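PDB 4R12: nicastrin from Dictyostelium purpureum, which probably serves as an essential subunit of gamma-secretase, the endoprotease complex that cleaves membrane proteins such as Notch receptors within the membrane. Local coordinates for residues Ser183-Leu187 against Pro570-Glu574; Ile322-Asn326 against Pro382-Phe388; Phe489-Leu493 against His546-Ser550. All blocks are in the same frame, centred on the assembly; numbering follows the deposited sequence.

Contact 1 of 3, residues Ser183-Leu187 against Pro570-Glu574; sequences SETCL and PIFTE
Ser183 and Thr573 bring the two backbones together, with 6.0 Å between their CA atoms, where the helix segment 183-187 passes the strand segment 572-574 at an axis distance of 9.0 Å and an angle of 41°. Their hydroxyls meet: Ser183 OG lies 2.9 Å from Thr573 OG1 in a hydrogen bond that either could donate. With chi1 near 62°, Thr573 places OG1 between its own backbone N and carbonyl carbon, and CG2 anti to the carbonyl carbon; OG1 faces Ser183 OG and Cys186 SG, while CG2 lies against Ser183 and reaches on to Leu187. OG1 comes within 3.3 Å of Cys186 SG, a van der Waals approach to a sulfur already tied to Cys192 in a disulfide. CG2 sits 4.1 Å from Leu187 CG and touches both methyls of that leucine at a similar distance, the two side chains meeting at a slant. Two residues earlier, Ile571 CG2 packs on the serine, 3.6 Å from Ser183 OG, and reaches its CB as well. Ile564 of strand 561-564 adjoins Ser183, Leu187 and Ile571. Backbone hydrogen bonds to strand 21-29 are made from both sides of the contact, Ser183 bonding Thr29 and Thr573 bonding Met28, while Phe572, its CB directed away from the helix, packs edge-to-face with Trp273. The chemistry is mixed: the two buried hydroxyls share one hydrogen bond amid methyl groups and a disulfide sulfur, and no charged group meets its counterpart between the two segments.

Contact 2 of 3, residues Ile322-Asn326 against Pro382-Phe388; sequences IIELN and PSSSMSF
Glu324 carries the polar part, reaching from its strand to the backbone of Ser384 and Ser385 with CG anti to the backbone N, the chain extended beyond it (chi2 178°) and both carboxylate oxygens engaged. OE1 accepts twice from Ser385: from its N at 2.8 Å on the syn side, tilted out of the carboxylate plane, and from its OG at 2.7 Å through the anti lone pair. OE2 accepts from Ser384 N at 2.8 Å, also syn and closer to the plane, and from Asn326 ND2 at 2.9 Å, which comes from above the plane with an N-H...O angle of 165°. Four bonds therefore fix both the position and the rotation of this buried carboxylate. The hydroxyls of Ser383 and Ser384 turn to other partners, Pro381 O and Glu271. The apolar contact is made by Ile322 CD1, which approaches Phe388 obliquely, 3.5 Å from CG; Leu216 and Ile282 also border the phenyl group. Strand 319-325 runs parallel to strands 214-220 and 397-401, so the contact joins the 382-388 segment, which leads into a short helix, to the parallel strands of the nicastrin large lobe, whose fold is related to zinc exopeptidases.

Contact 3 of 3, residues Phe489-Leu493 against His546-Ser550; sequences FGTSL and HNALS
One face of the Phe489 ring is covered by Leu549, whose CD2 stands 4.2 Å from the ring centroid and 12° off the normal, a CH-pi contact; at the edge, near the ring plane, lies the Asn547 amide, with OD1 3.3 Å from Phe489 CZ and the two planes 83° apart. The contact sets a loop ahead of strand 495-496 against residues 546-550 on strand 542-548, which pairs antiparallel with strand 192-203. Leu549 reaches the phenyl because its CG stands anti to the backbone N (chi1 175°), and its CB lies over the same ring, 4.0 Å from Phe489 CD1. Leu493 comes in beside them, CD2 3.8 Å from Leu549 CD2, the two leucines crossing at about a right angle. Trp562 of strand 561-564 touches both Phe489 and Leu549 and extends this apolar group. The amide is held from elsewhere as well, OD1 accepting from Gln198 NE2 and ND2 being bonded to Tyr280 OH. No direct hydrogen bond joins the segments, but one water spans them, accepting from Asn547 ND2 at 2.8 Å and donating to Leu493 O at 2.8 Å.

From the N terminus, residues 183-187 open the longest loop, which closes only at 570-574, some 380 residues later, so contact 1 encloses the other two. Inside it, contact 2 closes a loop of about 55 residues from 322-326 to 382-388 within the large lobe. Contact 3 follows in series, 489-493 meeting 546-550, and none of the loops cross. Contacts 1 and 3 adjoin, their centres about 14 Å apart, through a probable hydrogen bond from Ser550 OG to Pro570 O; contact 2 touches neither. Contact 1 ties helix 183-189 to strand 572-575, and contact 3 ties the loop before strand 495-496 to strand 542-548; both of those longer-range strands, 572-575 and 542-548, pair with strand 192-203.

Contact 1 of 3, residues Ser183-Leu187 against Pro570-Glu574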
ATOM      1  N   SER A 183      -4.111 -11.970 -18.322  1.00 35.38           N
ATOM      2  CA  SER A 183      -5.066 -10.871 -18.207  1.00 34.86           C
ATOM      3  C   SER A 183      -5.999 -10.769 -19.408  1.00 38.03           C
ATOM      4  O   SER A 183      -7.184 -10.505 -19.246  1.00 35.77           O
ATOM      5  CB  SER A 183      -4.333  -9.547 -18.010  1.00 35.11           C
ATOM      6  OG  SER A 183      -3.689  -9.529 -16.751  1.00 31.63           O
ATOM      7  N   GLU A 184      -5.468 -10.971 -20.614  1.00 36.56           N
ATOM      8  CA  GLU A 184      -6.306 -10.922 -21.807  1.00 38.68           C
ATOM      9  C   GLU A 184      -7.479 -11.889 -21.661  1.00 38.82           C
ATOM     10  O   GLU A 184      -8.627 -11.533 -21.904  1.00 41.35           O
ATOM     11  CB  GLU A 184      -5.484 -11.249 -23.060  1.00 42.98           C
ATOM     12  CG  GLU A 184      -6.313 -11.608 -24.275  1.00 46.83           C
ATOM     13  CD  GLU A 184      -6.366 -13.109 -24.518  1.00 50.68           C
ATOM     14  OE1 GLU A 184      -5.326 -13.706 -24.902  1.00 52.85           O
ATOM     15  OE2 GLU A 184      -7.451 -13.692 -24.320  1.00 50.63           O
ATOM     16  N   THR A 185      -7.172 -13.097 -21.208  1.00 39.71           N
ATOM     17  CA  THR A 185      -8.160 -14.153 -21.059  1.00 41.28           C
ATOM     18  C   THR A 185      -9.196 -13.885 -19.969  1.00 40.75           C
ATOM     19  O   THR A 185     -10.395 -14.007 -20.218  1.00 41.17           O
ATOM     20  CB  THR A 185      -7.470 -15.492 -20.759  1.00 41.70           C
ATOM     21  OG1 THR A 185      -6.526 -15.786 -21.798  1.00 40.60           O
ATOM     22  CG2 THR A 185      -8.494 -16.620 -20.664  1.00 42.70           C
ATOM     23  N   CYS A 186      -8.752 -13.534 -18.760  1.00 38.45           N
ATOM     24  CA  CYS A 186      -9.705 -13.347 -17.683  1.00 36.00           C
ATOM     25  C   CYS A 186     -10.521 -12.072 -17.904  1.00 34.78           C
ATOM     26  O   CYS A 186     -11.698 -12.034 -17.557  1.00 34.81           O
ATOM     27  CB  CYS A 186      -9.009 -13.340 -16.307  1.00 39.22           C
ATOM     28  SG  CYS A 186      -7.962 -11.921 -15.956  1.00 48.94           S
ATOM     29  N   LEU A 187      -9.925 -11.040 -18.495  1.00 37.71           N
ATOM     30  CA  LEU A 187     -10.707  -9.832 -18.779  1.00 36.08           C
ATOM     31  C   LEU A 187     -11.823 -10.104 -19.791  1.00 40.56           C
ATOM     32  O   LEU A 187     -12.955  -9.675 -19.591  1.00 38.58           O
ATOM     33  CB  LEU A 187      -9.821  -8.695 -19.282  1.00 39.22           C
ATOM     34  CG  LEU A 187      -8.993  -7.899 -18.261  1.00 35.63           C
ATOM     35  CD1 LEU A 187      -8.220  -6.815 -18.987  1.00 35.19           C
ATOM     36  CD2 LEU A 187      -9.851  -7.279 -17.142  1.00 33.46           C
ATOM     37  N   PRO A 570       1.768  -1.060 -17.065  1.00 35.85           N
ATOM     38  CA  PRO A 570       1.651  -2.235 -16.194  1.00 35.42           C
ATOM     39  C   PRO A 570       0.292  -2.920 -16.349  1.00 32.99           C
ATOM     40  O   PRO A 570      -0.741  -2.257 -16.301  1.00 33.19           O
ATOM     41  CB  PRO A 570       1.832  -1.660 -14.771  1.00 34.12           C
ATOM     42  CG  PRO A 570       1.636  -0.195 -14.896  1.00 33.98           C
ATOM     43  CD  PRO A 570       2.027   0.178 -16.308  1.00 34.73           C
ATOM     44  N   ILE A 571       0.302  -4.232 -16.544  1.00 32.01           N
ATOM     45  CA  ILE A 571      -0.941  -4.983 -16.677  1.00 32.86           C
ATOM     46  C   ILE A 571      -1.098  -5.987 -15.550  1.00 31.83           C
ATOM     47  O   ILE A 571      -0.492  -7.058 -15.583  1.00 33.06           O
ATOM     48  CB  ILE A 571      -1.011  -5.746 -18.009  1.00 35.37           C
ATOM     49  CG1 ILE A 571      -0.858  -4.787 -19.189  1.00 36.66           C
ATOM     50  CG2 ILE A 571      -2.339  -6.530 -18.091  1.00 35.19           C
ATOM     51  CD1 ILE A 571      -1.928  -3.719 -19.250  1.00 34.45           C
ATOM     52  N   PHE A 572      -1.905  -5.637 -14.558  1.00 32.53           N
ATOM     53  CA  PHE A 572      -2.199  -6.522 -13.435  1.00 31.39           C
ATOM     54  C   PHE A 572      -3.699  -6.573 -13.250  1.00 30.38           C
ATOM     55  O   PHE A 572      -4.353  -5.536 -13.179  1.00 30.01           O
ATOM     56  CB  PHE A 572      -1.530  -6.050 -12.138  1.00 30.45           C
ATOM     57  CG  PHE A 572      -0.040  -6.020 -12.213  1.00 30.19           C
ATOM     58  CD1 PHE A 572       0.700  -7.147 -11.909  1.00 28.47           C
ATOM     59  CD2 PHE A 572       0.622  -4.876 -12.597  1.00 30.77           C
ATOM     60  CE1 PHE A 572       2.089  -7.121 -11.970  1.00 31.12           C
ATOM     61  CE2 PHE A 572       2.001  -4.855 -12.671  1.00 32.91           C
ATOM     62  CZ  PHE A 572       2.731  -5.979 -12.360  1.00 32.33           C
ATOM     63  N   THR A 573      -4.242  -7.783 -13.183  1.00 28.70           N
ATOM     64  CA  THR A 573      -5.675  -7.962 -13.025  1.00 29.14           C
ATOM     65  C   THR A 573      -5.938  -9.053 -12.008  1.00 28.69           C
ATOM     66  O   THR A 573      -5.545 -10.209 -12.197  1.00 30.97           O
ATOM     67  CB  THR A 573      -6.379  -8.346 -14.356  1.00 30.93           C
ATOM     68  OG1 THR A 573      -5.865  -9.600 -14.826  1.00 32.39           O
ATOM     69  CG2 THR A 573      -6.176  -7.269 -15.414  1.00 31.06           C
ATOM     70  N   GLU A 574      -6.629  -8.690 -10.938  1.00 27.81           N
ATOM     71  CA  GLU A 574      -6.890  -9.633  -9.869  1.00 27.75           C
ATOM     72  C   GLU A 574      -8.115 -10.474 -10.176  1.00 28.25           C
ATOM     73  O   GLU A 574      -9.148  -9.945 -10.603  1.00 28.81           O
ATOM     74  CB  GLU A 574      -7.084  -8.896  -8.548  1.00 29.42           C
ATOM     75  CG  GLU A 574      -7.467  -9.796  -7.385  1.00 28.10           C
ATOM     76  CD  GLU A 574      -7.625  -8.998  -6.108  1.00 31.06           C
ATOM     77  OE1 GLU A 574      -8.777  -8.734  -5.695  1.00 29.43           O
ATOM     78  OE2 GLU A 574      -6.592  -8.621  -5.535  1.00 29.51           O
TER

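Contact 2 of 3, residues Ile322-Asn326 against Pro382-Phe388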
ATOM      1  N   ILE A 322       9.326  18.855  -5.387  1.00 30.09           N
ATOM      2  CA  ILE A 322       8.673  17.614  -4.996  1.00 29.44           C
ATOM      3  C   ILE A 322       9.415  16.974  -3.835  1.00 26.68           C
ATOM      4  O   ILE A 322      10.616  16.727  -3.921  1.00 29.29           O
ATOM      5  CB  ILE A 322       8.599  16.614  -6.170  1.00 28.32           C
ATOM      6  CG1 ILE A 322       7.704  17.172  -7.282  1.00 28.49           C
ATOM      7  CG2 ILE A 322       8.079  15.270  -5.681  1.00 28.80           C
ATOM      8  CD1 ILE A 322       7.668  16.305  -8.537  1.00 29.71           C
ATOM      9  N   ILE A 323       8.698  16.724  -2.746  1.00 26.20           N
ATOM     10  CA  ILE A 323       9.221  15.970  -1.621  1.00 24.27           C
ATOM     11  C   ILE A 323       8.463  14.632  -1.513  1.00 24.52           C
ATOM     12  O   ILE A 323       7.234  14.620  -1.432  1.00 25.17           O
ATOM     13  CB  ILE A 323       9.066  16.755  -0.294  1.00 27.20           C
ATOM     14  CG1 ILE A 323       9.560  18.198  -0.456  1.00 28.14           C
ATOM     15  CG2 ILE A 323       9.788  16.054   0.849  1.00 25.17           C
ATOM     16  CD1 ILE A 323      11.054  18.298  -0.675  1.00 30.63           C
ATOM     17  N   GLU A 324       9.190  13.519  -1.508  1.00 24.41           N
ATOM     18  CA  GLU A 324       8.563  12.214  -1.365  1.00 24.34           C
ATOM     19  C   GLU A 324       9.073  11.487  -0.130  1.00 23.67           C
ATOM     20  O   GLU A 324      10.274  11.453   0.137  1.00 24.72           O
ATOM     21  CB  GLU A 324       8.804  11.334  -2.599  1.00 24.25           C
ATOM     22  CG  GLU A 324       8.150   9.936  -2.483  1.00 24.25           C
ATOM     23  CD  GLU A 324       8.344   9.090  -3.726  1.00 25.29           C
ATOM     24  OE1 GLU A 324       8.940   9.605  -4.705  1.00 25.83           O
ATOM     25  OE2 GLU A 324       7.918   7.903  -3.721  1.00 24.29           O
ATOM     26  N   LEU A 325       8.144  10.908   0.621  1.00 22.71           N
ATOM     27  CA  LEU A 325       8.490  10.018   1.716  1.00 21.56           C
ATOM     28  C   LEU A 325       8.458   8.579   1.200  1.00 22.44           C
ATOM     29  O   LEU A 325       7.465   8.156   0.639  1.00 23.36           O
ATOM     30  CB  LEU A 325       7.510  10.195   2.877  1.00 20.49           C
ATOM     31  CG  LEU A 325       7.327  11.642   3.327  1.00 22.15           C
ATOM     32  CD1 LEU A 325       6.440  11.657   4.557  1.00 22.58           C
ATOM     33  CD2 LEU A 325       8.681  12.303   3.613  1.00 23.65           C
ATOM     34  N   ASN A 326       9.544   7.831   1.370  1.00 21.80           N
ATOM     35  CA  ASN A 326       9.554   6.480   0.826  1.00 22.74           C
ATOM     36  C   ASN A 326      10.416   5.536   1.651  1.00 22.83           C
ATOM     37  O   ASN A 326      11.625   5.390   1.399  1.00 24.83           O
ATOM     38  CB  ASN A 326      10.025   6.505  -0.627  1.00 23.41           C
ATOM     39  CG  ASN A 326       9.601   5.251  -1.383  1.00 25.29           C
ATOM     40  OD1 ASN A 326       9.941   4.141  -0.980  1.00 26.23           O
ATOM     41  ND2 ASN A 326       8.814   5.423  -2.448  1.00 25.70           N
ATOM     42  N   PRO A 382      13.328   2.904  -6.342  1.00 28.75           N
ATOM     43  CA  PRO A 382      11.940   2.889  -6.812  1.00 27.95           C
ATOM     44  C   PRO A 382      11.095   3.889  -6.036  1.00 26.10           C
ATOM     45  O   PRO A 382      11.033   3.810  -4.809  1.00 26.24           O
ATOM     46  CB  PRO A 382      11.476   1.456  -6.524  1.00 29.45           C
ATOM     47  CG  PRO A 382      12.711   0.654  -6.435  1.00 28.93           C
ATOM     48  CD  PRO A 382      13.792   1.570  -5.923  1.00 28.28           C
ATOM     49  N   SER A 383      10.492   4.839  -6.738  1.00 25.93           N
ATOM     50  CA  SER A 383       9.773   5.920  -6.078  1.00 26.20           C
ATOM     51  C   SER A 383       8.796   6.577  -7.032  1.00 24.90           C
ATOM     52  O   SER A 383       8.999   6.565  -8.250  1.00 27.50           O
ATOM     53  CB  SER A 383      10.747   6.973  -5.538  1.00 26.54           C
ATOM     54  OG  SER A 383      11.585   7.454  -6.574  1.00 27.15           O
ATOM     55  N   SER A 384       7.743   7.149  -6.462  1.00 24.27           N
ATOM     56  CA  SER A 384       6.699   7.826  -7.217  1.00 24.86           C
ATOM     57  C   SER A 384       7.211   9.061  -7.945  1.00 26.53           C
ATOM     58  O   SER A 384       6.604   9.503  -8.934  1.00 25.71           O
ATOM     59  CB  SER A 384       5.551   8.212  -6.278  1.00 24.42           C
ATOM     60  OG  SER A 384       4.907   7.041  -5.807  1.00 23.85           O
ATOM     61  N   SER A 385       8.303   9.634  -7.435  1.00 25.20           N
ATOM     62  CA  SER A 385       8.946  10.778  -8.076  1.00 25.69           C
ATOM     63  C   SER A 385       9.397  10.438  -9.494  1.00 26.21           C
ATOM     64  O   SER A 385       9.483  11.308 -10.355  1.00 27.80           O
ATOM     65  CB  SER A 385      10.148  11.253  -7.259  1.00 25.42           C
ATOM     66  OG  SER A 385       9.737  11.844  -6.040  1.00 26.06           O
ATOM     67  N   MET A 386       9.699   9.166  -9.724  1.00 27.33           N
ATOM     68  CA  MET A 386      10.056   8.709 -11.059  1.00 28.63           C
ATOM     69  C   MET A 386       9.007   9.069 -12.115  1.00 31.14           C
ATOM     70  O   MET A 386       9.350   9.324 -13.278  1.00 30.60           O
ATOM     71  CB  MET A 386      10.285   7.201 -11.057  1.00 29.08           C
ATOM     72  CG  MET A 386      11.557   6.781 -10.345  1.00 28.82           C
ATOM     73  SD  MET A 386      11.775   4.987 -10.351  1.00 31.38           S
ATOM     74  CE  MET A 386      13.513   4.867  -9.944  1.00 31.93           C
ATOM     75  N   SER A 387       7.737   9.094 -11.725  1.00 29.04           N
ATOM     76  CA  SER A 387       6.686   9.424 -12.681  1.00 29.31           C
ATOM     77  C   SER A 387       6.804  10.876 -13.116  1.00 31.22           C
ATOM     78  O   SER A 387       6.583  11.200 -14.283  1.00 31.50           O
ATOM     79  CB  SER A 387       5.302   9.155 -12.086  1.00 29.60           C
ATOM     80  OG  SER A 387       5.172   7.789 -11.746  1.00 27.66           O
ATOM     81  N   PHE A 388       7.155  11.758 -12.183  1.00 30.19           N
ATOM     82  CA  PHE A 388       7.316  13.172 -12.522  1.00 30.93           C
ATOM     83  C   PHE A 388       8.602  13.426 -13.309  1.00 30.43           C
ATOM     84  O   PHE A 388       8.623  14.249 -14.225  1.00 33.59           O
ATOM     85  CB  PHE A 388       7.280  14.037 -11.251  1.00 29.46           C
ATOM     86  CG  PHE A 388       5.936  14.048 -10.581  1.00 28.00           C
ATOM     87  CD1 PHE A 388       5.555  13.011  -9.754  1.00 28.39           C
ATOM     88  CD2 PHE A 388       5.040  15.083 -10.809  1.00 29.76           C
ATOM     89  CE1 PHE A 388       4.309  13.007  -9.151  1.00 28.63           C
ATOM     90  CE2 PHE A 388       3.792  15.084 -10.207  1.00 31.25           C
ATOM     91  CZ  PHE A 388       3.426  14.037  -9.385  1.00 29.36           C
TER

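Contact 3 of 3, residues Phe489-Leu493 against His546-Ser550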
ATOM      1  N   PHE A 489      -9.618  -1.767  -9.078  1.00 26.92           N
ATOM      2  CA  PHE A 489     -10.075  -0.428  -9.387  1.00 27.65           C
ATOM      3  C   PHE A 489     -11.591  -0.305  -9.392  1.00 30.19           C
ATOM      4  O   PHE A 489     -12.137   0.686  -8.912  1.00 28.89           O
ATOM      5  CB  PHE A 489      -9.536   0.029 -10.740  1.00 27.81           C
ATOM      6  CG  PHE A 489     -10.055   1.368 -11.164  1.00 28.08           C
ATOM      7  CD1 PHE A 489      -9.503   2.528 -10.648  1.00 28.19           C
ATOM      8  CD2 PHE A 489     -11.117   1.469 -12.055  1.00 31.33           C
ATOM      9  CE1 PHE A 489      -9.993   3.773 -11.019  1.00 30.19           C
ATOM     10  CE2 PHE A 489     -11.610   2.708 -12.441  1.00 31.62           C
ATOM     11  CZ  PHE A 489     -11.051   3.861 -11.925  1.00 32.67           C
ATOM     12  N   GLY A 490     -12.261  -1.303  -9.954  1.00 29.48           N
ATOM     13  CA  GLY A 490     -13.704  -1.249 -10.138  1.00 32.88           C
ATOM     14  C   GLY A 490     -14.088  -2.035 -11.372  1.00 35.69           C
ATOM     15  O   GLY A 490     -13.221  -2.603 -12.036  1.00 35.13           O
ATOM     16  N   THR A 491     -15.381  -2.075 -11.687  1.00 38.71           N
ATOM     17  CA  THR A 491     -15.856  -2.831 -12.846  1.00 40.67           C
ATOM     18  C   THR A 491     -15.888  -1.996 -14.121  1.00 41.57           C
ATOM     19  O   THR A 491     -15.992  -2.540 -15.220  1.00 45.19           O
ATOM     20  CB  THR A 491     -17.254  -3.402 -12.597  1.00 41.40           C
ATOM     21  OG1 THR A 491     -18.078  -2.389 -12.011  1.00 41.34           O
ATOM     22  CG2 THR A 491     -17.175  -4.569 -11.630  1.00 41.18           C
ATOM     23  N   SER A 492     -15.811  -0.676 -13.963  1.00 40.00           N
ATOM     24  CA  SER A 492     -15.729   0.250 -15.091  1.00 42.02           C
ATOM     25  C   SER A 492     -15.204   1.598 -14.606  1.00 41.12           C
ATOM     26  O   SER A 492     -14.942   1.771 -13.422  1.00 38.19           O
ATOM     27  CB  SER A 492     -17.092   0.436 -15.754  1.00 41.07           C
ATOM     28  OG  SER A 492     -17.901   1.311 -14.985  1.00 40.61           O
ATOM     29  N   LEU A 493     -15.077   2.561 -15.510  1.00 38.36           N
ATOM     30  CA  LEU A 493     -14.644   3.899 -15.123  1.00 40.10           C
ATOM     31  C   LEU A 493     -15.727   4.654 -14.351  1.00 41.17           C
ATOM     32  O   LEU A 493     -15.459   5.679 -13.726  1.00 39.10           O
ATOM     33  CB  LEU A 493     -14.217   4.692 -16.361  1.00 41.77           C
ATOM     34  CG  LEU A 493     -12.876   4.253 -16.946  1.00 41.69           C
ATOM     35  CD1 LEU A 493     -12.642   4.867 -18.327  1.00 45.75           C
ATOM     36  CD2 LEU A 493     -11.745   4.628 -15.983  1.00 37.51           C
ATOM     37  N   HIS A 546      -8.685  10.744  -6.814  1.00 26.32           N
ATOM     38  CA  HIS A 546      -8.352  10.614  -8.235  1.00 27.34           C
ATOM     39  C   HIS A 546      -8.069   9.157  -8.617  1.00 26.08           C
ATOM     40  O   HIS A 546      -7.433   8.423  -7.848  1.00 24.42           O
ATOM     41  CB  HIS A 546      -7.147  11.479  -8.609  1.00 27.00           C
ATOM     42  CG  HIS A 546      -7.130  11.857 -10.055  1.00 28.54           C
ATOM     43  ND1 HIS A 546      -7.611  13.066 -10.510  1.00 30.00           N
ATOM     44  CD2 HIS A 546      -6.750  11.165 -11.154  1.00 28.90           C
ATOM     45  CE1 HIS A 546      -7.502  13.113 -11.827  1.00 31.54           C
ATOM     46  NE2 HIS A 546      -6.984  11.970 -12.244  1.00 30.41           N
ATOM     47  N   ASN A 547      -8.561   8.748  -9.788  1.00 27.21           N
ATOM     48  CA  ASN A 547      -8.320   7.409 -10.324  1.00 26.23           C
ATOM     49  C   ASN A 547      -6.840   7.006 -10.304  1.00 25.74           C
ATOM     50  O   ASN A 547      -5.974   7.788 -10.699  1.00 26.66           O
ATOM     51  CB  ASN A 547      -8.797   7.302 -11.777  1.00 27.93           C
ATOM     52  CG  ASN A 547     -10.311   7.265 -11.923  1.00 30.16           C
ATOM     53  OD1 ASN A 547     -11.061   7.061 -10.960  1.00 28.14           O
ATOM     54  ND2 ASN A 547     -10.763   7.426 -13.155  1.00 28.38           N
ATOM     55  N   ALA A 548      -6.570   5.784  -9.864  1.00 25.27           N
ATOM     56  CA  ALA A 548      -5.242   5.193  -9.956  1.00 26.05           C
ATOM     57  C   ALA A 548      -5.400   3.885 -10.719  1.00 27.30           C
ATOM     58  O   ALA A 548      -5.882   2.891 -10.176  1.00 26.33           O
ATOM     59  CB  ALA A 548      -4.641   4.969  -8.576  1.00 25.78           C
ATOM     60  N   LEU A 549      -5.008   3.916 -11.991  1.00 26.88           N
ATOM     61  CA  LEU A 549      -5.331   2.870 -12.954  1.00 28.32           C
ATOM     62  C   LEU A 549      -4.337   2.923 -14.103  1.00 28.58           C
ATOM     63  O   LEU A 549      -3.994   4.002 -14.587  1.00 30.48           O
ATOM     64  CB  LEU A 549      -6.765   3.036 -13.488  1.00 29.90           C
ATOM     65  CG  LEU A 549      -7.261   2.094 -14.603  1.00 30.14           C
ATOM     66  CD1 LEU A 549      -7.424   0.674 -14.088  1.00 30.75           C
ATOM     67  CD2 LEU A 549      -8.575   2.586 -15.222  1.00 31.57           C
ATOM     68  N   SER A 550      -3.872   1.756 -14.527  1.00 27.97           N
ATOM     69  CA  SER A 550      -2.907   1.676 -15.615  1.00 30.95           C
ATOM     70  C   SER A 550      -3.442   2.353 -16.862  1.00 31.66           C
ATOM     71  O   SER A 550      -4.629   2.252 -17.168  1.00 33.12           O
ATOM     72  CB  SER A 550      -2.563   0.219 -15.927  1.00 33.47           C
ATOM     73  OG  SER A 550      -1.658   0.141 -17.020  1.00 34.13           O
TER
HETATM   74  O   HOH W   1     -13.514   7.663 -13.558  1.00 35.38           O